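Local coordinates for protein probable glutathione reductase (Sinorhizobium meliloti, PDB 4DNA) that probably catalyses the NADPH-dependent reduction of glutathione disulfide to glutathione, working as a homodimer with one FAD bound in each subunit, at residues A[53-56]-A[57-61]; A[147-151]-A[152-156]; A[178-181]-A[182-186]; A[216-219]-A[220-224]. One frame throughout, in Å; residues are numbered along the deposited sequence.

Interaction 1. Residues A[53-56]-A[57-61]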
loop_
_atom_site.group_PDB
_atom_site.type_symbol
_atom_site.label_atom_id
_atom_site.label_comp_id
_atom_site.label_asym_id
_atom_site.label_seq_id
_atom_site.Cartn_x
_atom_site.Cartn_y
_atom_site.Cartn_z
ATOM N N LEU A 53 11.135 8.599 -9.094
ATOM C CA LEU A 53 11.943 9.429 -8.219
ATOM C C LEU A 53 11.407 10.856 -8.205
ATOM O O LEU A 53 11.204 11.462 -7.147
ATOM C CB LEU A 53 13.411 9.390 -8.651
ATOM C CG LEU A 53 14.144 8.034 -8.537
ATOM C CD1 LEU A 53 15.624 8.180 -8.859
ATOM C CD2 LEU A 53 13.993 7.390 -7.164
ATOM N N TYR A 54 11.147 11.378 -9.393
ATOM C CA TYR A 54 10.640 12.735 -9.553
ATOM C C TYR A 54 9.271 12.873 -8.901
ATOM O O TYR A 54 8.926 13.926 -8.374
ATOM C CB TYR A 54 10.612 13.093 -11.042
ATOM C CG TYR A 54 11.978 13.517 -11.595
ATOM C CD1 TYR A 54 13.177 12.966 -11.100
ATOM C CD2 TYR A 54 12.071 14.463 -12.616
ATOM C CE1 TYR A 54 14.414 13.356 -11.601
ATOM C CE2 TYR A 54 13.299 14.851 -13.120
ATOM C CZ TYR A 54 14.466 14.302 -12.609
ATOM O OH TYR A 54 15.671 14.710 -13.126
ATOM N N VAL A 55 8.504 11.788 -8.920
ATOM C CA VAL A 55 7.244 11.744 -8.202
ATOM C C VAL A 55 7.529 11.948 -6.723
ATOM O O VAL A 55 6.879 12.770 -6.074
ATOM C CB VAL A 55 6.514 10.408 -8.396
ATOM C CG1 VAL A 55 5.399 10.269 -7.387
ATOM C CG2 VAL A 55 5.980 10.292 -9.808
ATOM N N TYR A 56 8.507 11.207 -6.203
ATOM C CA TYR A 56 8.877 11.313 -4.806
ATOM C C TYR A 56 9.326 12.734 -4.485
ATOM O O TYR A 56 8.843 13.345 -3.516
ATOM C CB TYR A 56 9.985 10.316 -4.454
ATOM C CG TYR A 56 9.558 8.864 -4.356
ATOM C CD1 TYR A 56 8.296 8.514 -3.879
ATOM C CD2 TYR A 56 10.445 7.836 -4.692
ATOM C CE1 TYR A 56 7.919 7.190 -3.768
ATOM C CE2 TYR A 56 10.081 6.501 -4.579
ATOM C CZ TYR A 56 8.815 6.185 -4.118
ATOM O OH TYR A 56 8.423 4.867 -4.015
ATOM N N ALA A 57 10.237 13.259 -5.308
ATOM C CA ALA A 57 10.699 14.634 -5.166
ATOM C C ALA A 57 9.532 15.584 -5.080
ATOM O O ALA A 57 9.556 16.495 -4.279
ATOM C CB ALA A 57 11.584 15.033 -6.324
ATOM N N SER A 58 8.508 15.366 -5.895
ATOM C CA SER A 58 7.376 16.272 -5.938
ATOM C C SER A 58 6.443 16.117 -4.749
ATOM O O SER A 58 5.753 17.069 -4.402
ATOM C CB SER A 58 6.600 16.131 -7.247
ATOM O OG SER A 58 6.149 14.805 -7.427
ATOM N N GLN A 59 6.424 14.939 -4.130
ATOM C CA GLN A 59 5.514 14.664 -3.010
ATOM C C GLN A 59 5.883 15.398 -1.716
ATOM O O GLN A 59 5.025 15.664 -0.882
ATOM C CB GLN A 59 5.384 13.156 -2.757
ATOM C CG GLN A 59 4.445 12.451 -3.733
ATOM C CD GLN A 59 4.610 10.916 -3.849
ATOM O OE1 GLN A 59 5.529 10.301 -3.287
ATOM N NE2 GLN A 59 3.698 10.295 -4.599
ATOM N N PHE A 60 7.148 15.745 -1.543
ATOM C CA PHE A 60 7.557 16.399 -0.304
ATOM C C PHE A 60 6.886 17.748 -0.097
ATOM O O PHE A 60 6.688 18.175 1.048
ATOM C CB PHE A 60 9.066 16.564 -0.232
ATOM C CG PHE A 60 9.812 15.270 -0.136
ATOM C CD1 PHE A 60 10.018 14.655 1.104
ATOM C CD2 PHE A 60 10.347 14.671 -1.286
ATOM C CE1 PHE A 60 10.730 13.463 1.199
ATOM C CE2 PHE A 60 11.064 13.483 -1.191
ATOM C CZ PHE A 60 11.246 12.877 0.052
ATOM N N ALA A 61 6.551 18.421 -1.198
ATOM C CA ALA A 61 5.897 19.729 -1.138
ATOM C C ALA A 61 4.656 19.633 -0.254
ATOM O O ALA A 61 4.459 20.426 0.671
ATOM C CB ALA A 61 5.523 20.184 -2.537
#

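Interaction 2. Residues A[147-151]-A[152-156]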
loop_
_atom_site.group_PDB
_atom_site.type_symbol
_atom_site.label_atom_id
_atom_site.label_comp_id
_atom_site.label_asym_id
_atom_site.label_seq_id
_atom_site.Cartn_x
_atom_site.Cartn_y
_atom_site.Cartn_z
ATOM N N PRO A 147 7.742 12.246 -32.758
ATOM C CA PRO A 147 7.941 13.590 -33.266
ATOM C C PRO A 147 6.693 13.956 -34.057
ATOM O O PRO A 147 6.103 13.099 -34.739
ATOM C CB PRO A 147 9.155 13.454 -34.196
ATOM C CG PRO A 147 9.498 11.986 -34.250
ATOM C CD PRO A 147 8.351 11.236 -33.638
ATOM N N HIS A 148 6.274 15.210 -33.945
ATOM C CA HIS A 148 5.065 15.633 -34.610
ATOM C C HIS A 148 5.398 16.580 -35.709
ATOM O O HIS A 148 4.971 17.741 -35.689
ATOM C CB HIS A 148 4.099 16.217 -33.592
ATOM C CG HIS A 148 3.509 15.173 -32.678
ATOM N ND1 HIS A 148 2.279 14.644 -32.873
ATOM C CD2 HIS A 148 4.045 14.524 -31.561
ATOM C CE1 HIS A 148 2.030 13.721 -31.920
ATOM N NE2 HIS A 148 3.112 13.650 -31.116
ATOM N N ASP A 149 6.153 16.080 -36.692
ATOM C CA ASP A 149 6.742 16.929 -37.737
ATOM C C ASP A 149 5.714 17.791 -38.477
ATOM O O ASP A 149 6.064 18.776 -39.124
ATOM C CB ASP A 149 7.590 16.102 -38.714
ATOM C CG ASP A 149 8.936 15.658 -38.113
ATOM O OD1 ASP A 149 9.119 15.719 -36.877
ATOM O OD2 ASP A 149 9.823 15.237 -38.885
ATOM N N ALA A 150 4.445 17.420 -38.348
ATOM C CA ALA A 150 3.349 18.181 -38.931
ATOM C C ALA A 150 3.064 19.495 -38.186
ATOM O O ALA A 150 2.609 20.465 -38.798
ATOM C CB ALA A 150 2.096 17.321 -39.015
ATOM N N LEU A 151 3.327 19.536 -36.879
ATOM C CA LEU A 151 3.123 20.768 -36.112
ATOM C C LEU A 151 4.222 21.810 -36.367
ATOM O O LEU A 151 5.406 21.531 -36.131
ATOM C CB LEU A 151 3.034 20.474 -34.614
ATOM C CG LEU A 151 3.030 21.710 -33.702
ATOM C CD1 LEU A 151 1.637 22.324 -33.630
ATOM C CD2 LEU A 151 3.551 21.382 -32.313
ATOM N N PRO A 152 3.834 23.018 -36.835
ATOM C CA PRO A 152 4.812 24.106 -36.971
ATOM C C PRO A 152 5.500 24.383 -35.637
ATOM O O PRO A 152 4.843 24.399 -34.594
ATOM C CB PRO A 152 3.950 25.306 -37.379
ATOM C CG PRO A 152 2.757 24.702 -38.031
ATOM C CD PRO A 152 2.486 23.440 -37.262
ATOM N N GLY A 153 6.815 24.567 -35.665
ATOM C CA GLY A 153 7.556 24.897 -34.456
ATOM C C GLY A 153 7.650 23.782 -33.426
ATOM O O GLY A 153 7.874 24.045 -32.245
ATOM N N HIS A 154 7.489 22.538 -33.872
ATOM C CA HIS A 154 7.620 21.367 -32.997
ATOM C C HIS A 154 9.010 21.229 -32.452
ATOM O O HIS A 154 9.207 20.706 -31.354
ATOM C CB HIS A 154 7.233 20.089 -33.737
ATOM C CG HIS A 154 8.097 19.793 -34.946
ATOM N ND1 HIS A 154 7.765 20.192 -36.190
ATOM C CD2 HIS A 154 9.313 19.111 -35.060
ATOM C CE1 HIS A 154 8.720 19.797 -37.056
ATOM N NE2 HIS A 154 9.665 19.134 -36.363
ATOM N N GLU A 155 9.990 21.701 -33.219
ATOM C CA GLU A 155 11.390 21.642 -32.818
ATOM C C GLU A 155 11.666 22.531 -31.588
ATOM O O GLU A 155 12.769 22.547 -31.052
ATOM C CB GLU A 155 12.317 21.968 -34.011
ATOM C CG GLU A 155 12.364 23.431 -34.470
ATOM C CD GLU A 155 11.139 23.907 -35.255
ATOM O OE1 GLU A 155 10.519 23.117 -36.017
ATOM O OE2 GLU A 155 10.800 25.105 -35.115
ATOM N N LEU A 156 10.646 23.247 -31.131
ATOM C CA LEU A 156 10.771 24.099 -29.953
ATOM C C LEU A 156 10.250 23.408 -28.676
ATOM O O LEU A 156 10.421 23.917 -27.560
ATOM C CB LEU A 156 10.062 25.438 -30.200
ATOM C CG LEU A 156 10.389 26.126 -31.538
ATOM C CD1 LEU A 156 9.421 27.256 -31.821
ATOM C CD2 LEU A 156 11.820 26.628 -31.589
#

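Interaction 3. Residues A[178-181]-A[182-186]. With FAD (flavin-adenine dinucleotide), chain C.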
loop_
_atom_site.group_PDB
_atom_site.type_symbol
_atom_site.label_atom_id
_atom_site.label_comp_id
_atom_site.label_asym_id
_atom_site.label_seq_id
_atom_site.Cartn_x
_atom_site.Cartn_y
_atom_site.Cartn_z
ATOM N N GLY A 178 -2.996 13.316 -23.146
ATOM C CA GLY A 178 -3.971 12.890 -22.143
ATOM C C GLY A 178 -3.677 11.588 -21.420
ATOM O O GLY A 178 -4.399 11.218 -20.502
ATOM N N GLY A 179 -2.626 10.883 -21.825
ATOM C CA GLY A 179 -2.309 9.595 -21.241
ATOM C C GLY A 179 -1.526 9.691 -19.948
ATOM O O GLY A 179 -1.300 10.787 -19.398
ATOM N N TYR A 180 -1.090 8.537 -19.465
ATOM C CA TYR A 180 -0.441 8.470 -18.176
ATOM C C TYR A 180 0.866 9.276 -18.079
ATOM O O TYR A 180 1.202 9.765 -16.986
ATOM C CB TYR A 180 -0.252 7.014 -17.750
ATOM C CG TYR A 180 0.981 6.323 -18.264
ATOM C CD1 TYR A 180 1.001 5.738 -19.537
ATOM C CD2 TYR A 180 2.124 6.212 -17.451
ATOM C CE1 TYR A 180 2.127 5.076 -20.006
ATOM C CE2 TYR A 180 3.270 5.559 -17.902
ATOM C CZ TYR A 180 3.268 4.994 -19.181
ATOM O OH TYR A 180 4.398 4.354 -19.629
ATOM N N ILE A 181 1.591 9.419 -19.194
ATOM C CA ILE A 181 2.842 10.192 -19.197
ATOM C C ILE A 181 2.578 11.660 -18.939
ATOM O O ILE A 181 3.239 12.284 -18.109
ATOM C CB ILE A 181 3.651 10.013 -20.500
ATOM C CG1 ILE A 181 4.144 8.570 -20.610
ATOM C CG2 ILE A 181 4.870 10.927 -20.553
ATOM C CD1 ILE A 181 4.717 8.219 -21.963
ATOM N N ALA A 182 1.591 12.183 -19.659
ATOM C CA ALA A 182 1.173 13.560 -19.543
ATOM C C ALA A 182 0.773 13.849 -18.102
ATOM O O ALA A 182 1.323 14.753 -17.479
ATOM C CB ALA A 182 0.031 13.840 -20.498
ATOM N N VAL A 183 -0.140 13.058 -17.554
ATOM C CA VAL A 183 -0.650 13.356 -16.225
ATOM C C VAL A 183 0.400 13.222 -15.124
ATOM O O VAL A 183 0.383 13.999 -14.170
ATOM C CB VAL A 183 -1.962 12.627 -15.889
ATOM C CG1 VAL A 183 -3.030 12.997 -16.912
ATOM C CG2 VAL A 183 -1.772 11.131 -15.848
ATOM N N GLU A 184 1.320 12.266 -15.269
ATOM C CA GLU A 184 2.429 12.107 -14.332
ATOM C C GLU A 184 3.321 13.347 -14.307
ATOM O O GLU A 184 3.512 13.971 -13.262
ATOM C CB GLU A 184 3.247 10.874 -14.685
ATOM C CG GLU A 184 2.534 9.549 -14.429
ATOM C CD GLU A 184 3.410 8.322 -14.681
ATOM O OE1 GLU A 184 4.354 8.380 -15.532
ATOM O OE2 GLU A 184 3.137 7.293 -14.017
ATOM N N PHE A 185 3.849 13.721 -15.461
ATOM C CA PHE A 185 4.690 14.898 -15.542
ATOM C C PHE A 185 4.023 16.165 -15.028
ATOM O O PHE A 185 4.613 16.893 -14.240
ATOM C CB PHE A 185 5.218 15.079 -16.956
ATOM C CG PHE A 185 6.482 14.336 -17.196
ATOM C CD1 PHE A 185 7.685 14.819 -16.695
ATOM C CD2 PHE A 185 6.478 13.127 -17.865
ATOM C CE1 PHE A 185 8.867 14.127 -16.880
ATOM C CE2 PHE A 185 7.662 12.429 -18.057
ATOM C CZ PHE A 185 8.859 12.935 -17.573
ATOM N N ALA A 186 2.787 16.406 -15.455
ATOM C CA ALA A 186 2.031 17.554 -14.985
ATOM C C ALA A 186 2.002 17.576 -13.479
ATOM O O ALA A 186 2.182 18.623 -12.861
ATOM C CB ALA A 186 0.626 17.530 -15.533
HETATM P PA FAD C . 13.444 -0.246 -24.204
HETATM O O1A FAD C . 12.665 0.851 -24.909
HETATM O O2A FAD C . 13.506 -0.357 -22.697
HETATM O O5B FAD C . 14.964 -0.215 -24.723
HETATM C C5B FAD C . 15.378 -0.806 -25.962
HETATM C C4B FAD C . 16.790 -0.299 -26.209
HETATM O O4B FAD C . 17.243 -0.547 -27.538
HETATM C C3B FAD C . 16.841 1.202 -25.997
HETATM O O3B FAD C . 17.798 1.482 -24.966
HETATM C C2B FAD C . 17.224 1.766 -27.352
HETATM O O2B FAD C . 18.062 2.915 -27.222
HETATM C C1B FAD C . 17.942 0.603 -28.020
HETATM N N9A FAD C . 17.862 0.605 -29.500
HETATM C C8A FAD C . 16.829 1.088 -30.215
HETATM N N7A FAD C . 17.012 0.930 -31.548
HETATM C C5A FAD C . 18.194 0.321 -31.694
HETATM C C6A FAD C . 18.970 -0.135 -32.858
HETATM N N6A FAD C . 18.452 0.081 -34.092
HETATM N N1A FAD C . 20.166 -0.739 -32.626
HETATM C C2A FAD C . 20.635 -0.914 -31.366
HETATM N N3A FAD C . 19.970 -0.518 -30.256
HETATM C C4A FAD C . 18.760 0.098 -30.352
HETATM N N1 FAD C . 6.419 0.939 -17.693
HETATM C C2 FAD C . 5.979 0.427 -16.521
HETATM O O2 FAD C . 5.746 -0.798 -16.440
HETATM N N3 FAD C . 5.783 1.204 -15.439
HETATM C C4 FAD C . 6.006 2.534 -15.440
HETATM O O4 FAD C . 5.820 3.217 -14.403
HETATM C C4X FAD C . 6.483 3.167 -16.696
HETATM N N5 FAD C . 6.734 4.492 -16.780
HETATM C C5X FAD C . 7.178 5.028 -17.948
HETATM C C6 FAD C . 7.437 6.396 -18.035
HETATM C C7 FAD C . 7.884 6.959 -19.235
HETATM C C7M FAD C . 8.152 8.443 -19.276
HETATM C C8 FAD C . 8.107 6.091 -20.434
HETATM C C8M FAD C . 8.602 6.636 -21.747
HETATM C C9 FAD C . 7.849 4.730 -20.350
HETATM C C9A FAD C . 7.392 4.168 -19.159
HETATM N N10 FAD C . 7.137 2.784 -19.087
HETATM C C10 FAD C . 6.679 2.258 -17.856
HETATM C "C1'" FAD C . 7.341 1.940 -20.279
HETATM C "C2'" FAD C . 8.635 1.140 -20.243
HETATM O "O2'" FAD C . 9.741 2.028 -20.049
HETATM C "C3'" FAD C . 8.796 0.322 -21.525
HETATM O "O3'" FAD C . 7.572 -0.385 -21.758
HETATM C "C4'" FAD C . 9.948 -0.682 -21.459
HETATM O "O4'" FAD C . 11.193 0.024 -21.388
HETATM C "C5'" FAD C . 9.956 -1.589 -22.678
HETATM O "O5'" FAD C . 11.305 -1.941 -22.975
HETATM P P FAD C . 11.779 -2.582 -24.382
HETATM O O1P FAD C . 12.345 -3.967 -24.133
HETATM O O2P FAD C . 10.707 -2.380 -25.425
HETATM O O3P FAD C . 13.036 -1.680 -24.814
#

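Interaction 4. Residues A[216-219]-A[220-224]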
loop_
_atom_site.group_PDB
_atom_site.type_symbol
_atom_site.label_atom_id
_atom_site.label_comp_id
_atom_site.label_asym_id
_atom_site.label_seq_id
_atom_site.Cartn_x
_atom_site.Cartn_y
_atom_site.Cartn_z
ATOM N N GLY A 216 -12.240 11.759 -11.273
ATOM C CA GLY A 216 -11.725 11.975 -9.934
ATOM C C GLY A 216 -10.386 12.658 -9.964
ATOM O O GLY A 216 -10.137 13.604 -9.213
ATOM N N LEU A 217 -9.511 12.159 -10.829
ATOM C CA LEU A 217 -8.182 12.724 -10.963
ATOM C C LEU A 217 -8.275 14.135 -11.529
ATOM O O LEU A 217 -7.673 15.057 -10.990
ATOM C CB LEU A 217 -7.273 11.839 -11.822
ATOM C CG LEU A 217 -5.835 12.369 -11.914
ATOM C CD1 LEU A 217 -5.188 12.474 -10.545
ATOM C CD2 LEU A 217 -4.984 11.521 -12.846
ATOM N N HIS A 218 -9.035 14.291 -12.607
ATOM C CA HIS A 218 -9.322 15.608 -13.159
ATOM C C HIS A 218 -9.715 16.588 -12.059
ATOM O O HIS A 218 -9.130 17.668 -11.932
ATOM C CB HIS A 218 -10.420 15.494 -14.215
ATOM C CG HIS A 218 -10.668 16.770 -14.974
ATOM N ND1 HIS A 218 -11.411 17.769 -14.481
ATOM C CD2 HIS A 218 -10.227 17.188 -16.218
ATOM C CE1 HIS A 218 -11.434 18.780 -15.358
ATOM N NE2 HIS A 218 -10.705 18.423 -16.419
ATOM N N ALA A 219 -10.694 16.214 -11.238
ATOM C CA ALA A 219 -11.143 17.072 -10.146
ATOM C C ALA A 219 -9.984 17.481 -9.234
ATOM O O ALA A 219 -9.754 18.665 -9.038
ATOM C CB ALA A 219 -12.274 16.416 -9.360
ATOM N N ALA A 220 -9.241 16.502 -8.719
ATOM C CA ALA A 220 -8.164 16.750 -7.753
ATOM C C ALA A 220 -7.057 17.619 -8.331
ATOM O O ALA A 220 -6.492 18.466 -7.632
ATOM C CB ALA A 220 -7.588 15.439 -7.256
HETATM N N MSE A 221 -6.769 17.405 -9.612
HETATM C CA MSE A 221 -5.756 18.166 -10.335
HETATM C C MSE A 221 -6.117 19.622 -10.441
HETATM O O MSE A 221 -5.318 20.471 -10.049
HETATM C CB MSE A 221 -5.507 17.554 -11.710
HETATM C CG MSE A 221 -4.440 16.467 -11.572
HETATM SE SE MSE A 221 -4.174 15.477 -13.262
HETATM C CE MSE A 221 -2.763 16.552 -14.119
ATOM N N GLU A 222 -7.309 19.943 -10.946
ATOM C CA GLU A 222 -7.644 21.356 -11.132
ATOM C C GLU A 222 -8.014 22.055 -9.826
ATOM O O GLU A 222 -7.807 23.259 -9.670
ATOM C CB GLU A 222 -8.646 21.586 -12.269
ATOM C CG GLU A 222 -10.085 21.171 -12.033
ATOM C CD GLU A 222 -10.977 21.573 -13.206
ATOM O OE1 GLU A 222 -10.424 21.919 -14.282
ATOM O OE2 GLU A 222 -12.226 21.548 -13.064
ATOM N N GLU A 223 -8.510 21.269 -8.878
ATOM C CA GLU A 223 -8.719 21.717 -7.497
ATOM C C GLU A 223 -7.412 22.232 -6.897
ATOM O O GLU A 223 -7.428 23.177 -6.120
ATOM C CB GLU A 223 -9.250 20.558 -6.643
ATOM C CG GLU A 223 -10.267 20.933 -5.576
ATOM C CD GLU A 223 -9.646 21.511 -4.310
ATOM O OE1 GLU A 223 -8.489 21.149 -3.973
ATOM O OE2 GLU A 223 -10.322 22.340 -3.646
ATOM N N LYS A 224 -6.279 21.626 -7.270
ATOM C CA LYS A 224 -4.992 22.011 -6.677
ATOM C C LYS A 224 -4.181 23.015 -7.494
ATOM O O LYS A 224 -3.041 23.320 -7.148
ATOM C CB LYS A 224 -4.154 20.784 -6.259
ATOM C CG LYS A 224 -3.451 20.033 -7.366
ATOM C CD LYS A 224 -2.748 18.803 -6.806
ATOM C CE LYS A 224 -2.480 17.771 -7.895
ATOM N NZ LYS A 224 -1.472 16.737 -7.513
#

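Interaction 1. Residues A[53-56]-A[57-61]
The Gln59 side chain reaches back alongside two residues of the preceding turn, with its amide nitrogen beside a Val55 methyl and its amide oxygen against the Tyr56 ring. All three belong to helix 48-66, which starts at Cys48 of the redox-active disulfide, and the contacts are the i to i+3 and i to i+4 kind expected along an alpha helix. Gln59 and Tyr56 run side by side and point the same way. Gln59 OE1 sits in the ring plane at its edge, 3.3 Å from Tyr56 CD1, while amide and ring planes are turned 56° apart. Val55 is crossed at a slant: its CG1, set anti to the backbone N (chi1 166°), comes within 3.3 Å of Gln59 NE2. Beneath these side chains the backbone is pinned by Ala57 N to Leu53 O at 2.7 Å, and by Ser58 N to Tyr54 O at 2.9 Å.

Outside these residues, the helix faces both its own subunit and the dimer interface. Tyr54 OH bonds to Phe164 O, whereas the Tyr56 ring meets Lys379 of the second subunit in a cation-pi contact and Ala57 O accepts from Trp72 of that subunit. Gln348 OE1 and Val55 O both lie within reach of the Ser58 hydroxyl proton, the choice unsettled, with Ser58 OG 2.6 Å from Val55 O.

Interaction 2. Residues A[147-151]-A[152-156]
Leu151 O is gripped twice by His154, once by the imidazole and once by the main chain. His154 ND1 donates to Leu151 O over 2.7 Å; that oxygen lies exactly in the imidazole plane, and the N-H points at it at 156°. The second bond, from His154 N, is longer, 3.2 Å to Leu151 O, with the donor above the carbonyl plane. The imidazole bond depends on the side-chain torsion: CG stands between the backbone N and the carbonyl carbon (chi1 61°), which brings ND1 round to Leu151 O.

The ring also packs against the chain that leads into it. Asp149 CA sits over one imidazole face, 3.8 Å from the His154 ring centroid, in a CH-pi contact, and the Asp149 carboxylate passes nearby with its plane only 17° from that of the ring. Replacing His154 with an alanine would probably leave Leu151 O with the longer, more bent bond from the backbone N alone and strip the cover from Asp149 CA.

The Leu151 side chain crosses that of Pro152 at about a right angle, Leu151 CD1 lying 3.9 Å from Pro152 CD, and both residues rest on strand 234-239. This is a pair of consecutive beta turns, type I from His148 to Leu151 and type II from Leu151 to His154, hinged on Leu151 and shaping the surface loop between strand 143-145 and helix 160-163.

Interaction 3. Residues A[178-181]-A[182-186]
Tyr180 and Glu184 lie side by side one helical turn apart, both pointing toward the flavin, with ring and carboxylate planes nearly perpendicular at 79°. Glu184 OE1 is 3.7 Å from Tyr180 CD2. The same ring presents its edge to the flavin: Tyr180 CE2 is 3.8 Å from FAD N5, and the hydroxyl reaches over the isoalloxazine. That orientation comes from chi1 of 85°, which sets the ring carbon CG between backbone N and carbonyl carbon, while Ile181 CG1 covers the middle of one ring face. A tyrosine over the flavin, paired with a glutamate, recalls glutathione reductases, where it screens the nicotinamide pocket; Tyr180 probably does likewise.

The Glu184 chain is extended beyond CG, and its buried OE2 is satisfied by a salt bridge to Lys51 and a hydrogen bond from Phe346 N. Since Lys51 also binds FAD, Glu184 is well placed to position it. Further round, Ile181 and Phe185 also lie side by side and point the same way, with Ile181 CG2 3.8 Å from Phe185 CD2.

Gly179 is the helix N-cap residue. Its carbonyl takes the nearly straight bond from Val183 N, Gly179 O lying 3.1 Å away, and Phe185 N likewise bonds to Ile181 O. The glycine-rich turn and helix 180-191 form the Rossmann-type crossover between strands 172-176 and 195-199, with Phe185 packed on helix 160-163 and Tyr180 and Val183 on strand 343-345.

Interaction 4. Residues A[216-219]-A[220-224]
Gly216 opens the turn by accepting from Ala220 N, which lies 3.1 Å from Gly216 O, while the Ala220 methyl is turned onto Pro349. Leu217 follows with two jobs. Its carbonyl takes the amide of the next turn, Met221 N to Leu217 O at 2.9 Å, and its isobutyl group meets the Met221 side chain, modelled as selenomethionine. With CG anti to the backbone N (chi1 -177°), the leucine crosses the methionine at a slant, and Leu217 CG reaches 3.8 Å from Met221 SE. Both are buried, Leu217 against Leu206 and Pro349, Met221 on Ile228 and helix 180-191.

The His218 ring leans against the Glu222 carboxylate, whose plane is 59° from the ring plane, and the nearest approach is His218 CE1 to Glu222 OE1 at 3.5 Å. The nitrogens are farther off: His218 NE2 is 4.1 Å from Glu222 OE1, too far for a salt bridge in this model. Substituting His218 by an alanine would probably leave the Glu222 carboxylate without this ring beside it and open a gap against Ile228.

Ala219 closes the series by receiving Glu223 N, 2.9 Å from Ala219 O. This is the regular i to i+4 ladder of helix 211-223 near its C-terminal end, the helix that links strands 195-199 and 227-229 in a Rossmann-type beta-alpha-beta crossover.

How the interactions relate
Interactions 1, 2, 3 and 4 follow one another along the chain. Interactions 3 and 4 are the close pair: their helices connect strands of one four-stranded parallel sheet, helix 180-191 joining 172-176 to 195-199 and helix 211-223 joining 195-199 to 227-229, and Ala186 CB touches Met221 CE at 3.8 Å. Interaction 1, on helix 48-66, has its centre about 15 Å from that of interaction 3, their nearest atoms about 5 Å apart. Interaction 2 stands apart, about 30 Å centre to centre from interaction 1, on the surface. Interactions 1, 3 and 4 run from the dimer interface past the flavin site into the probable NADPH-binding domain.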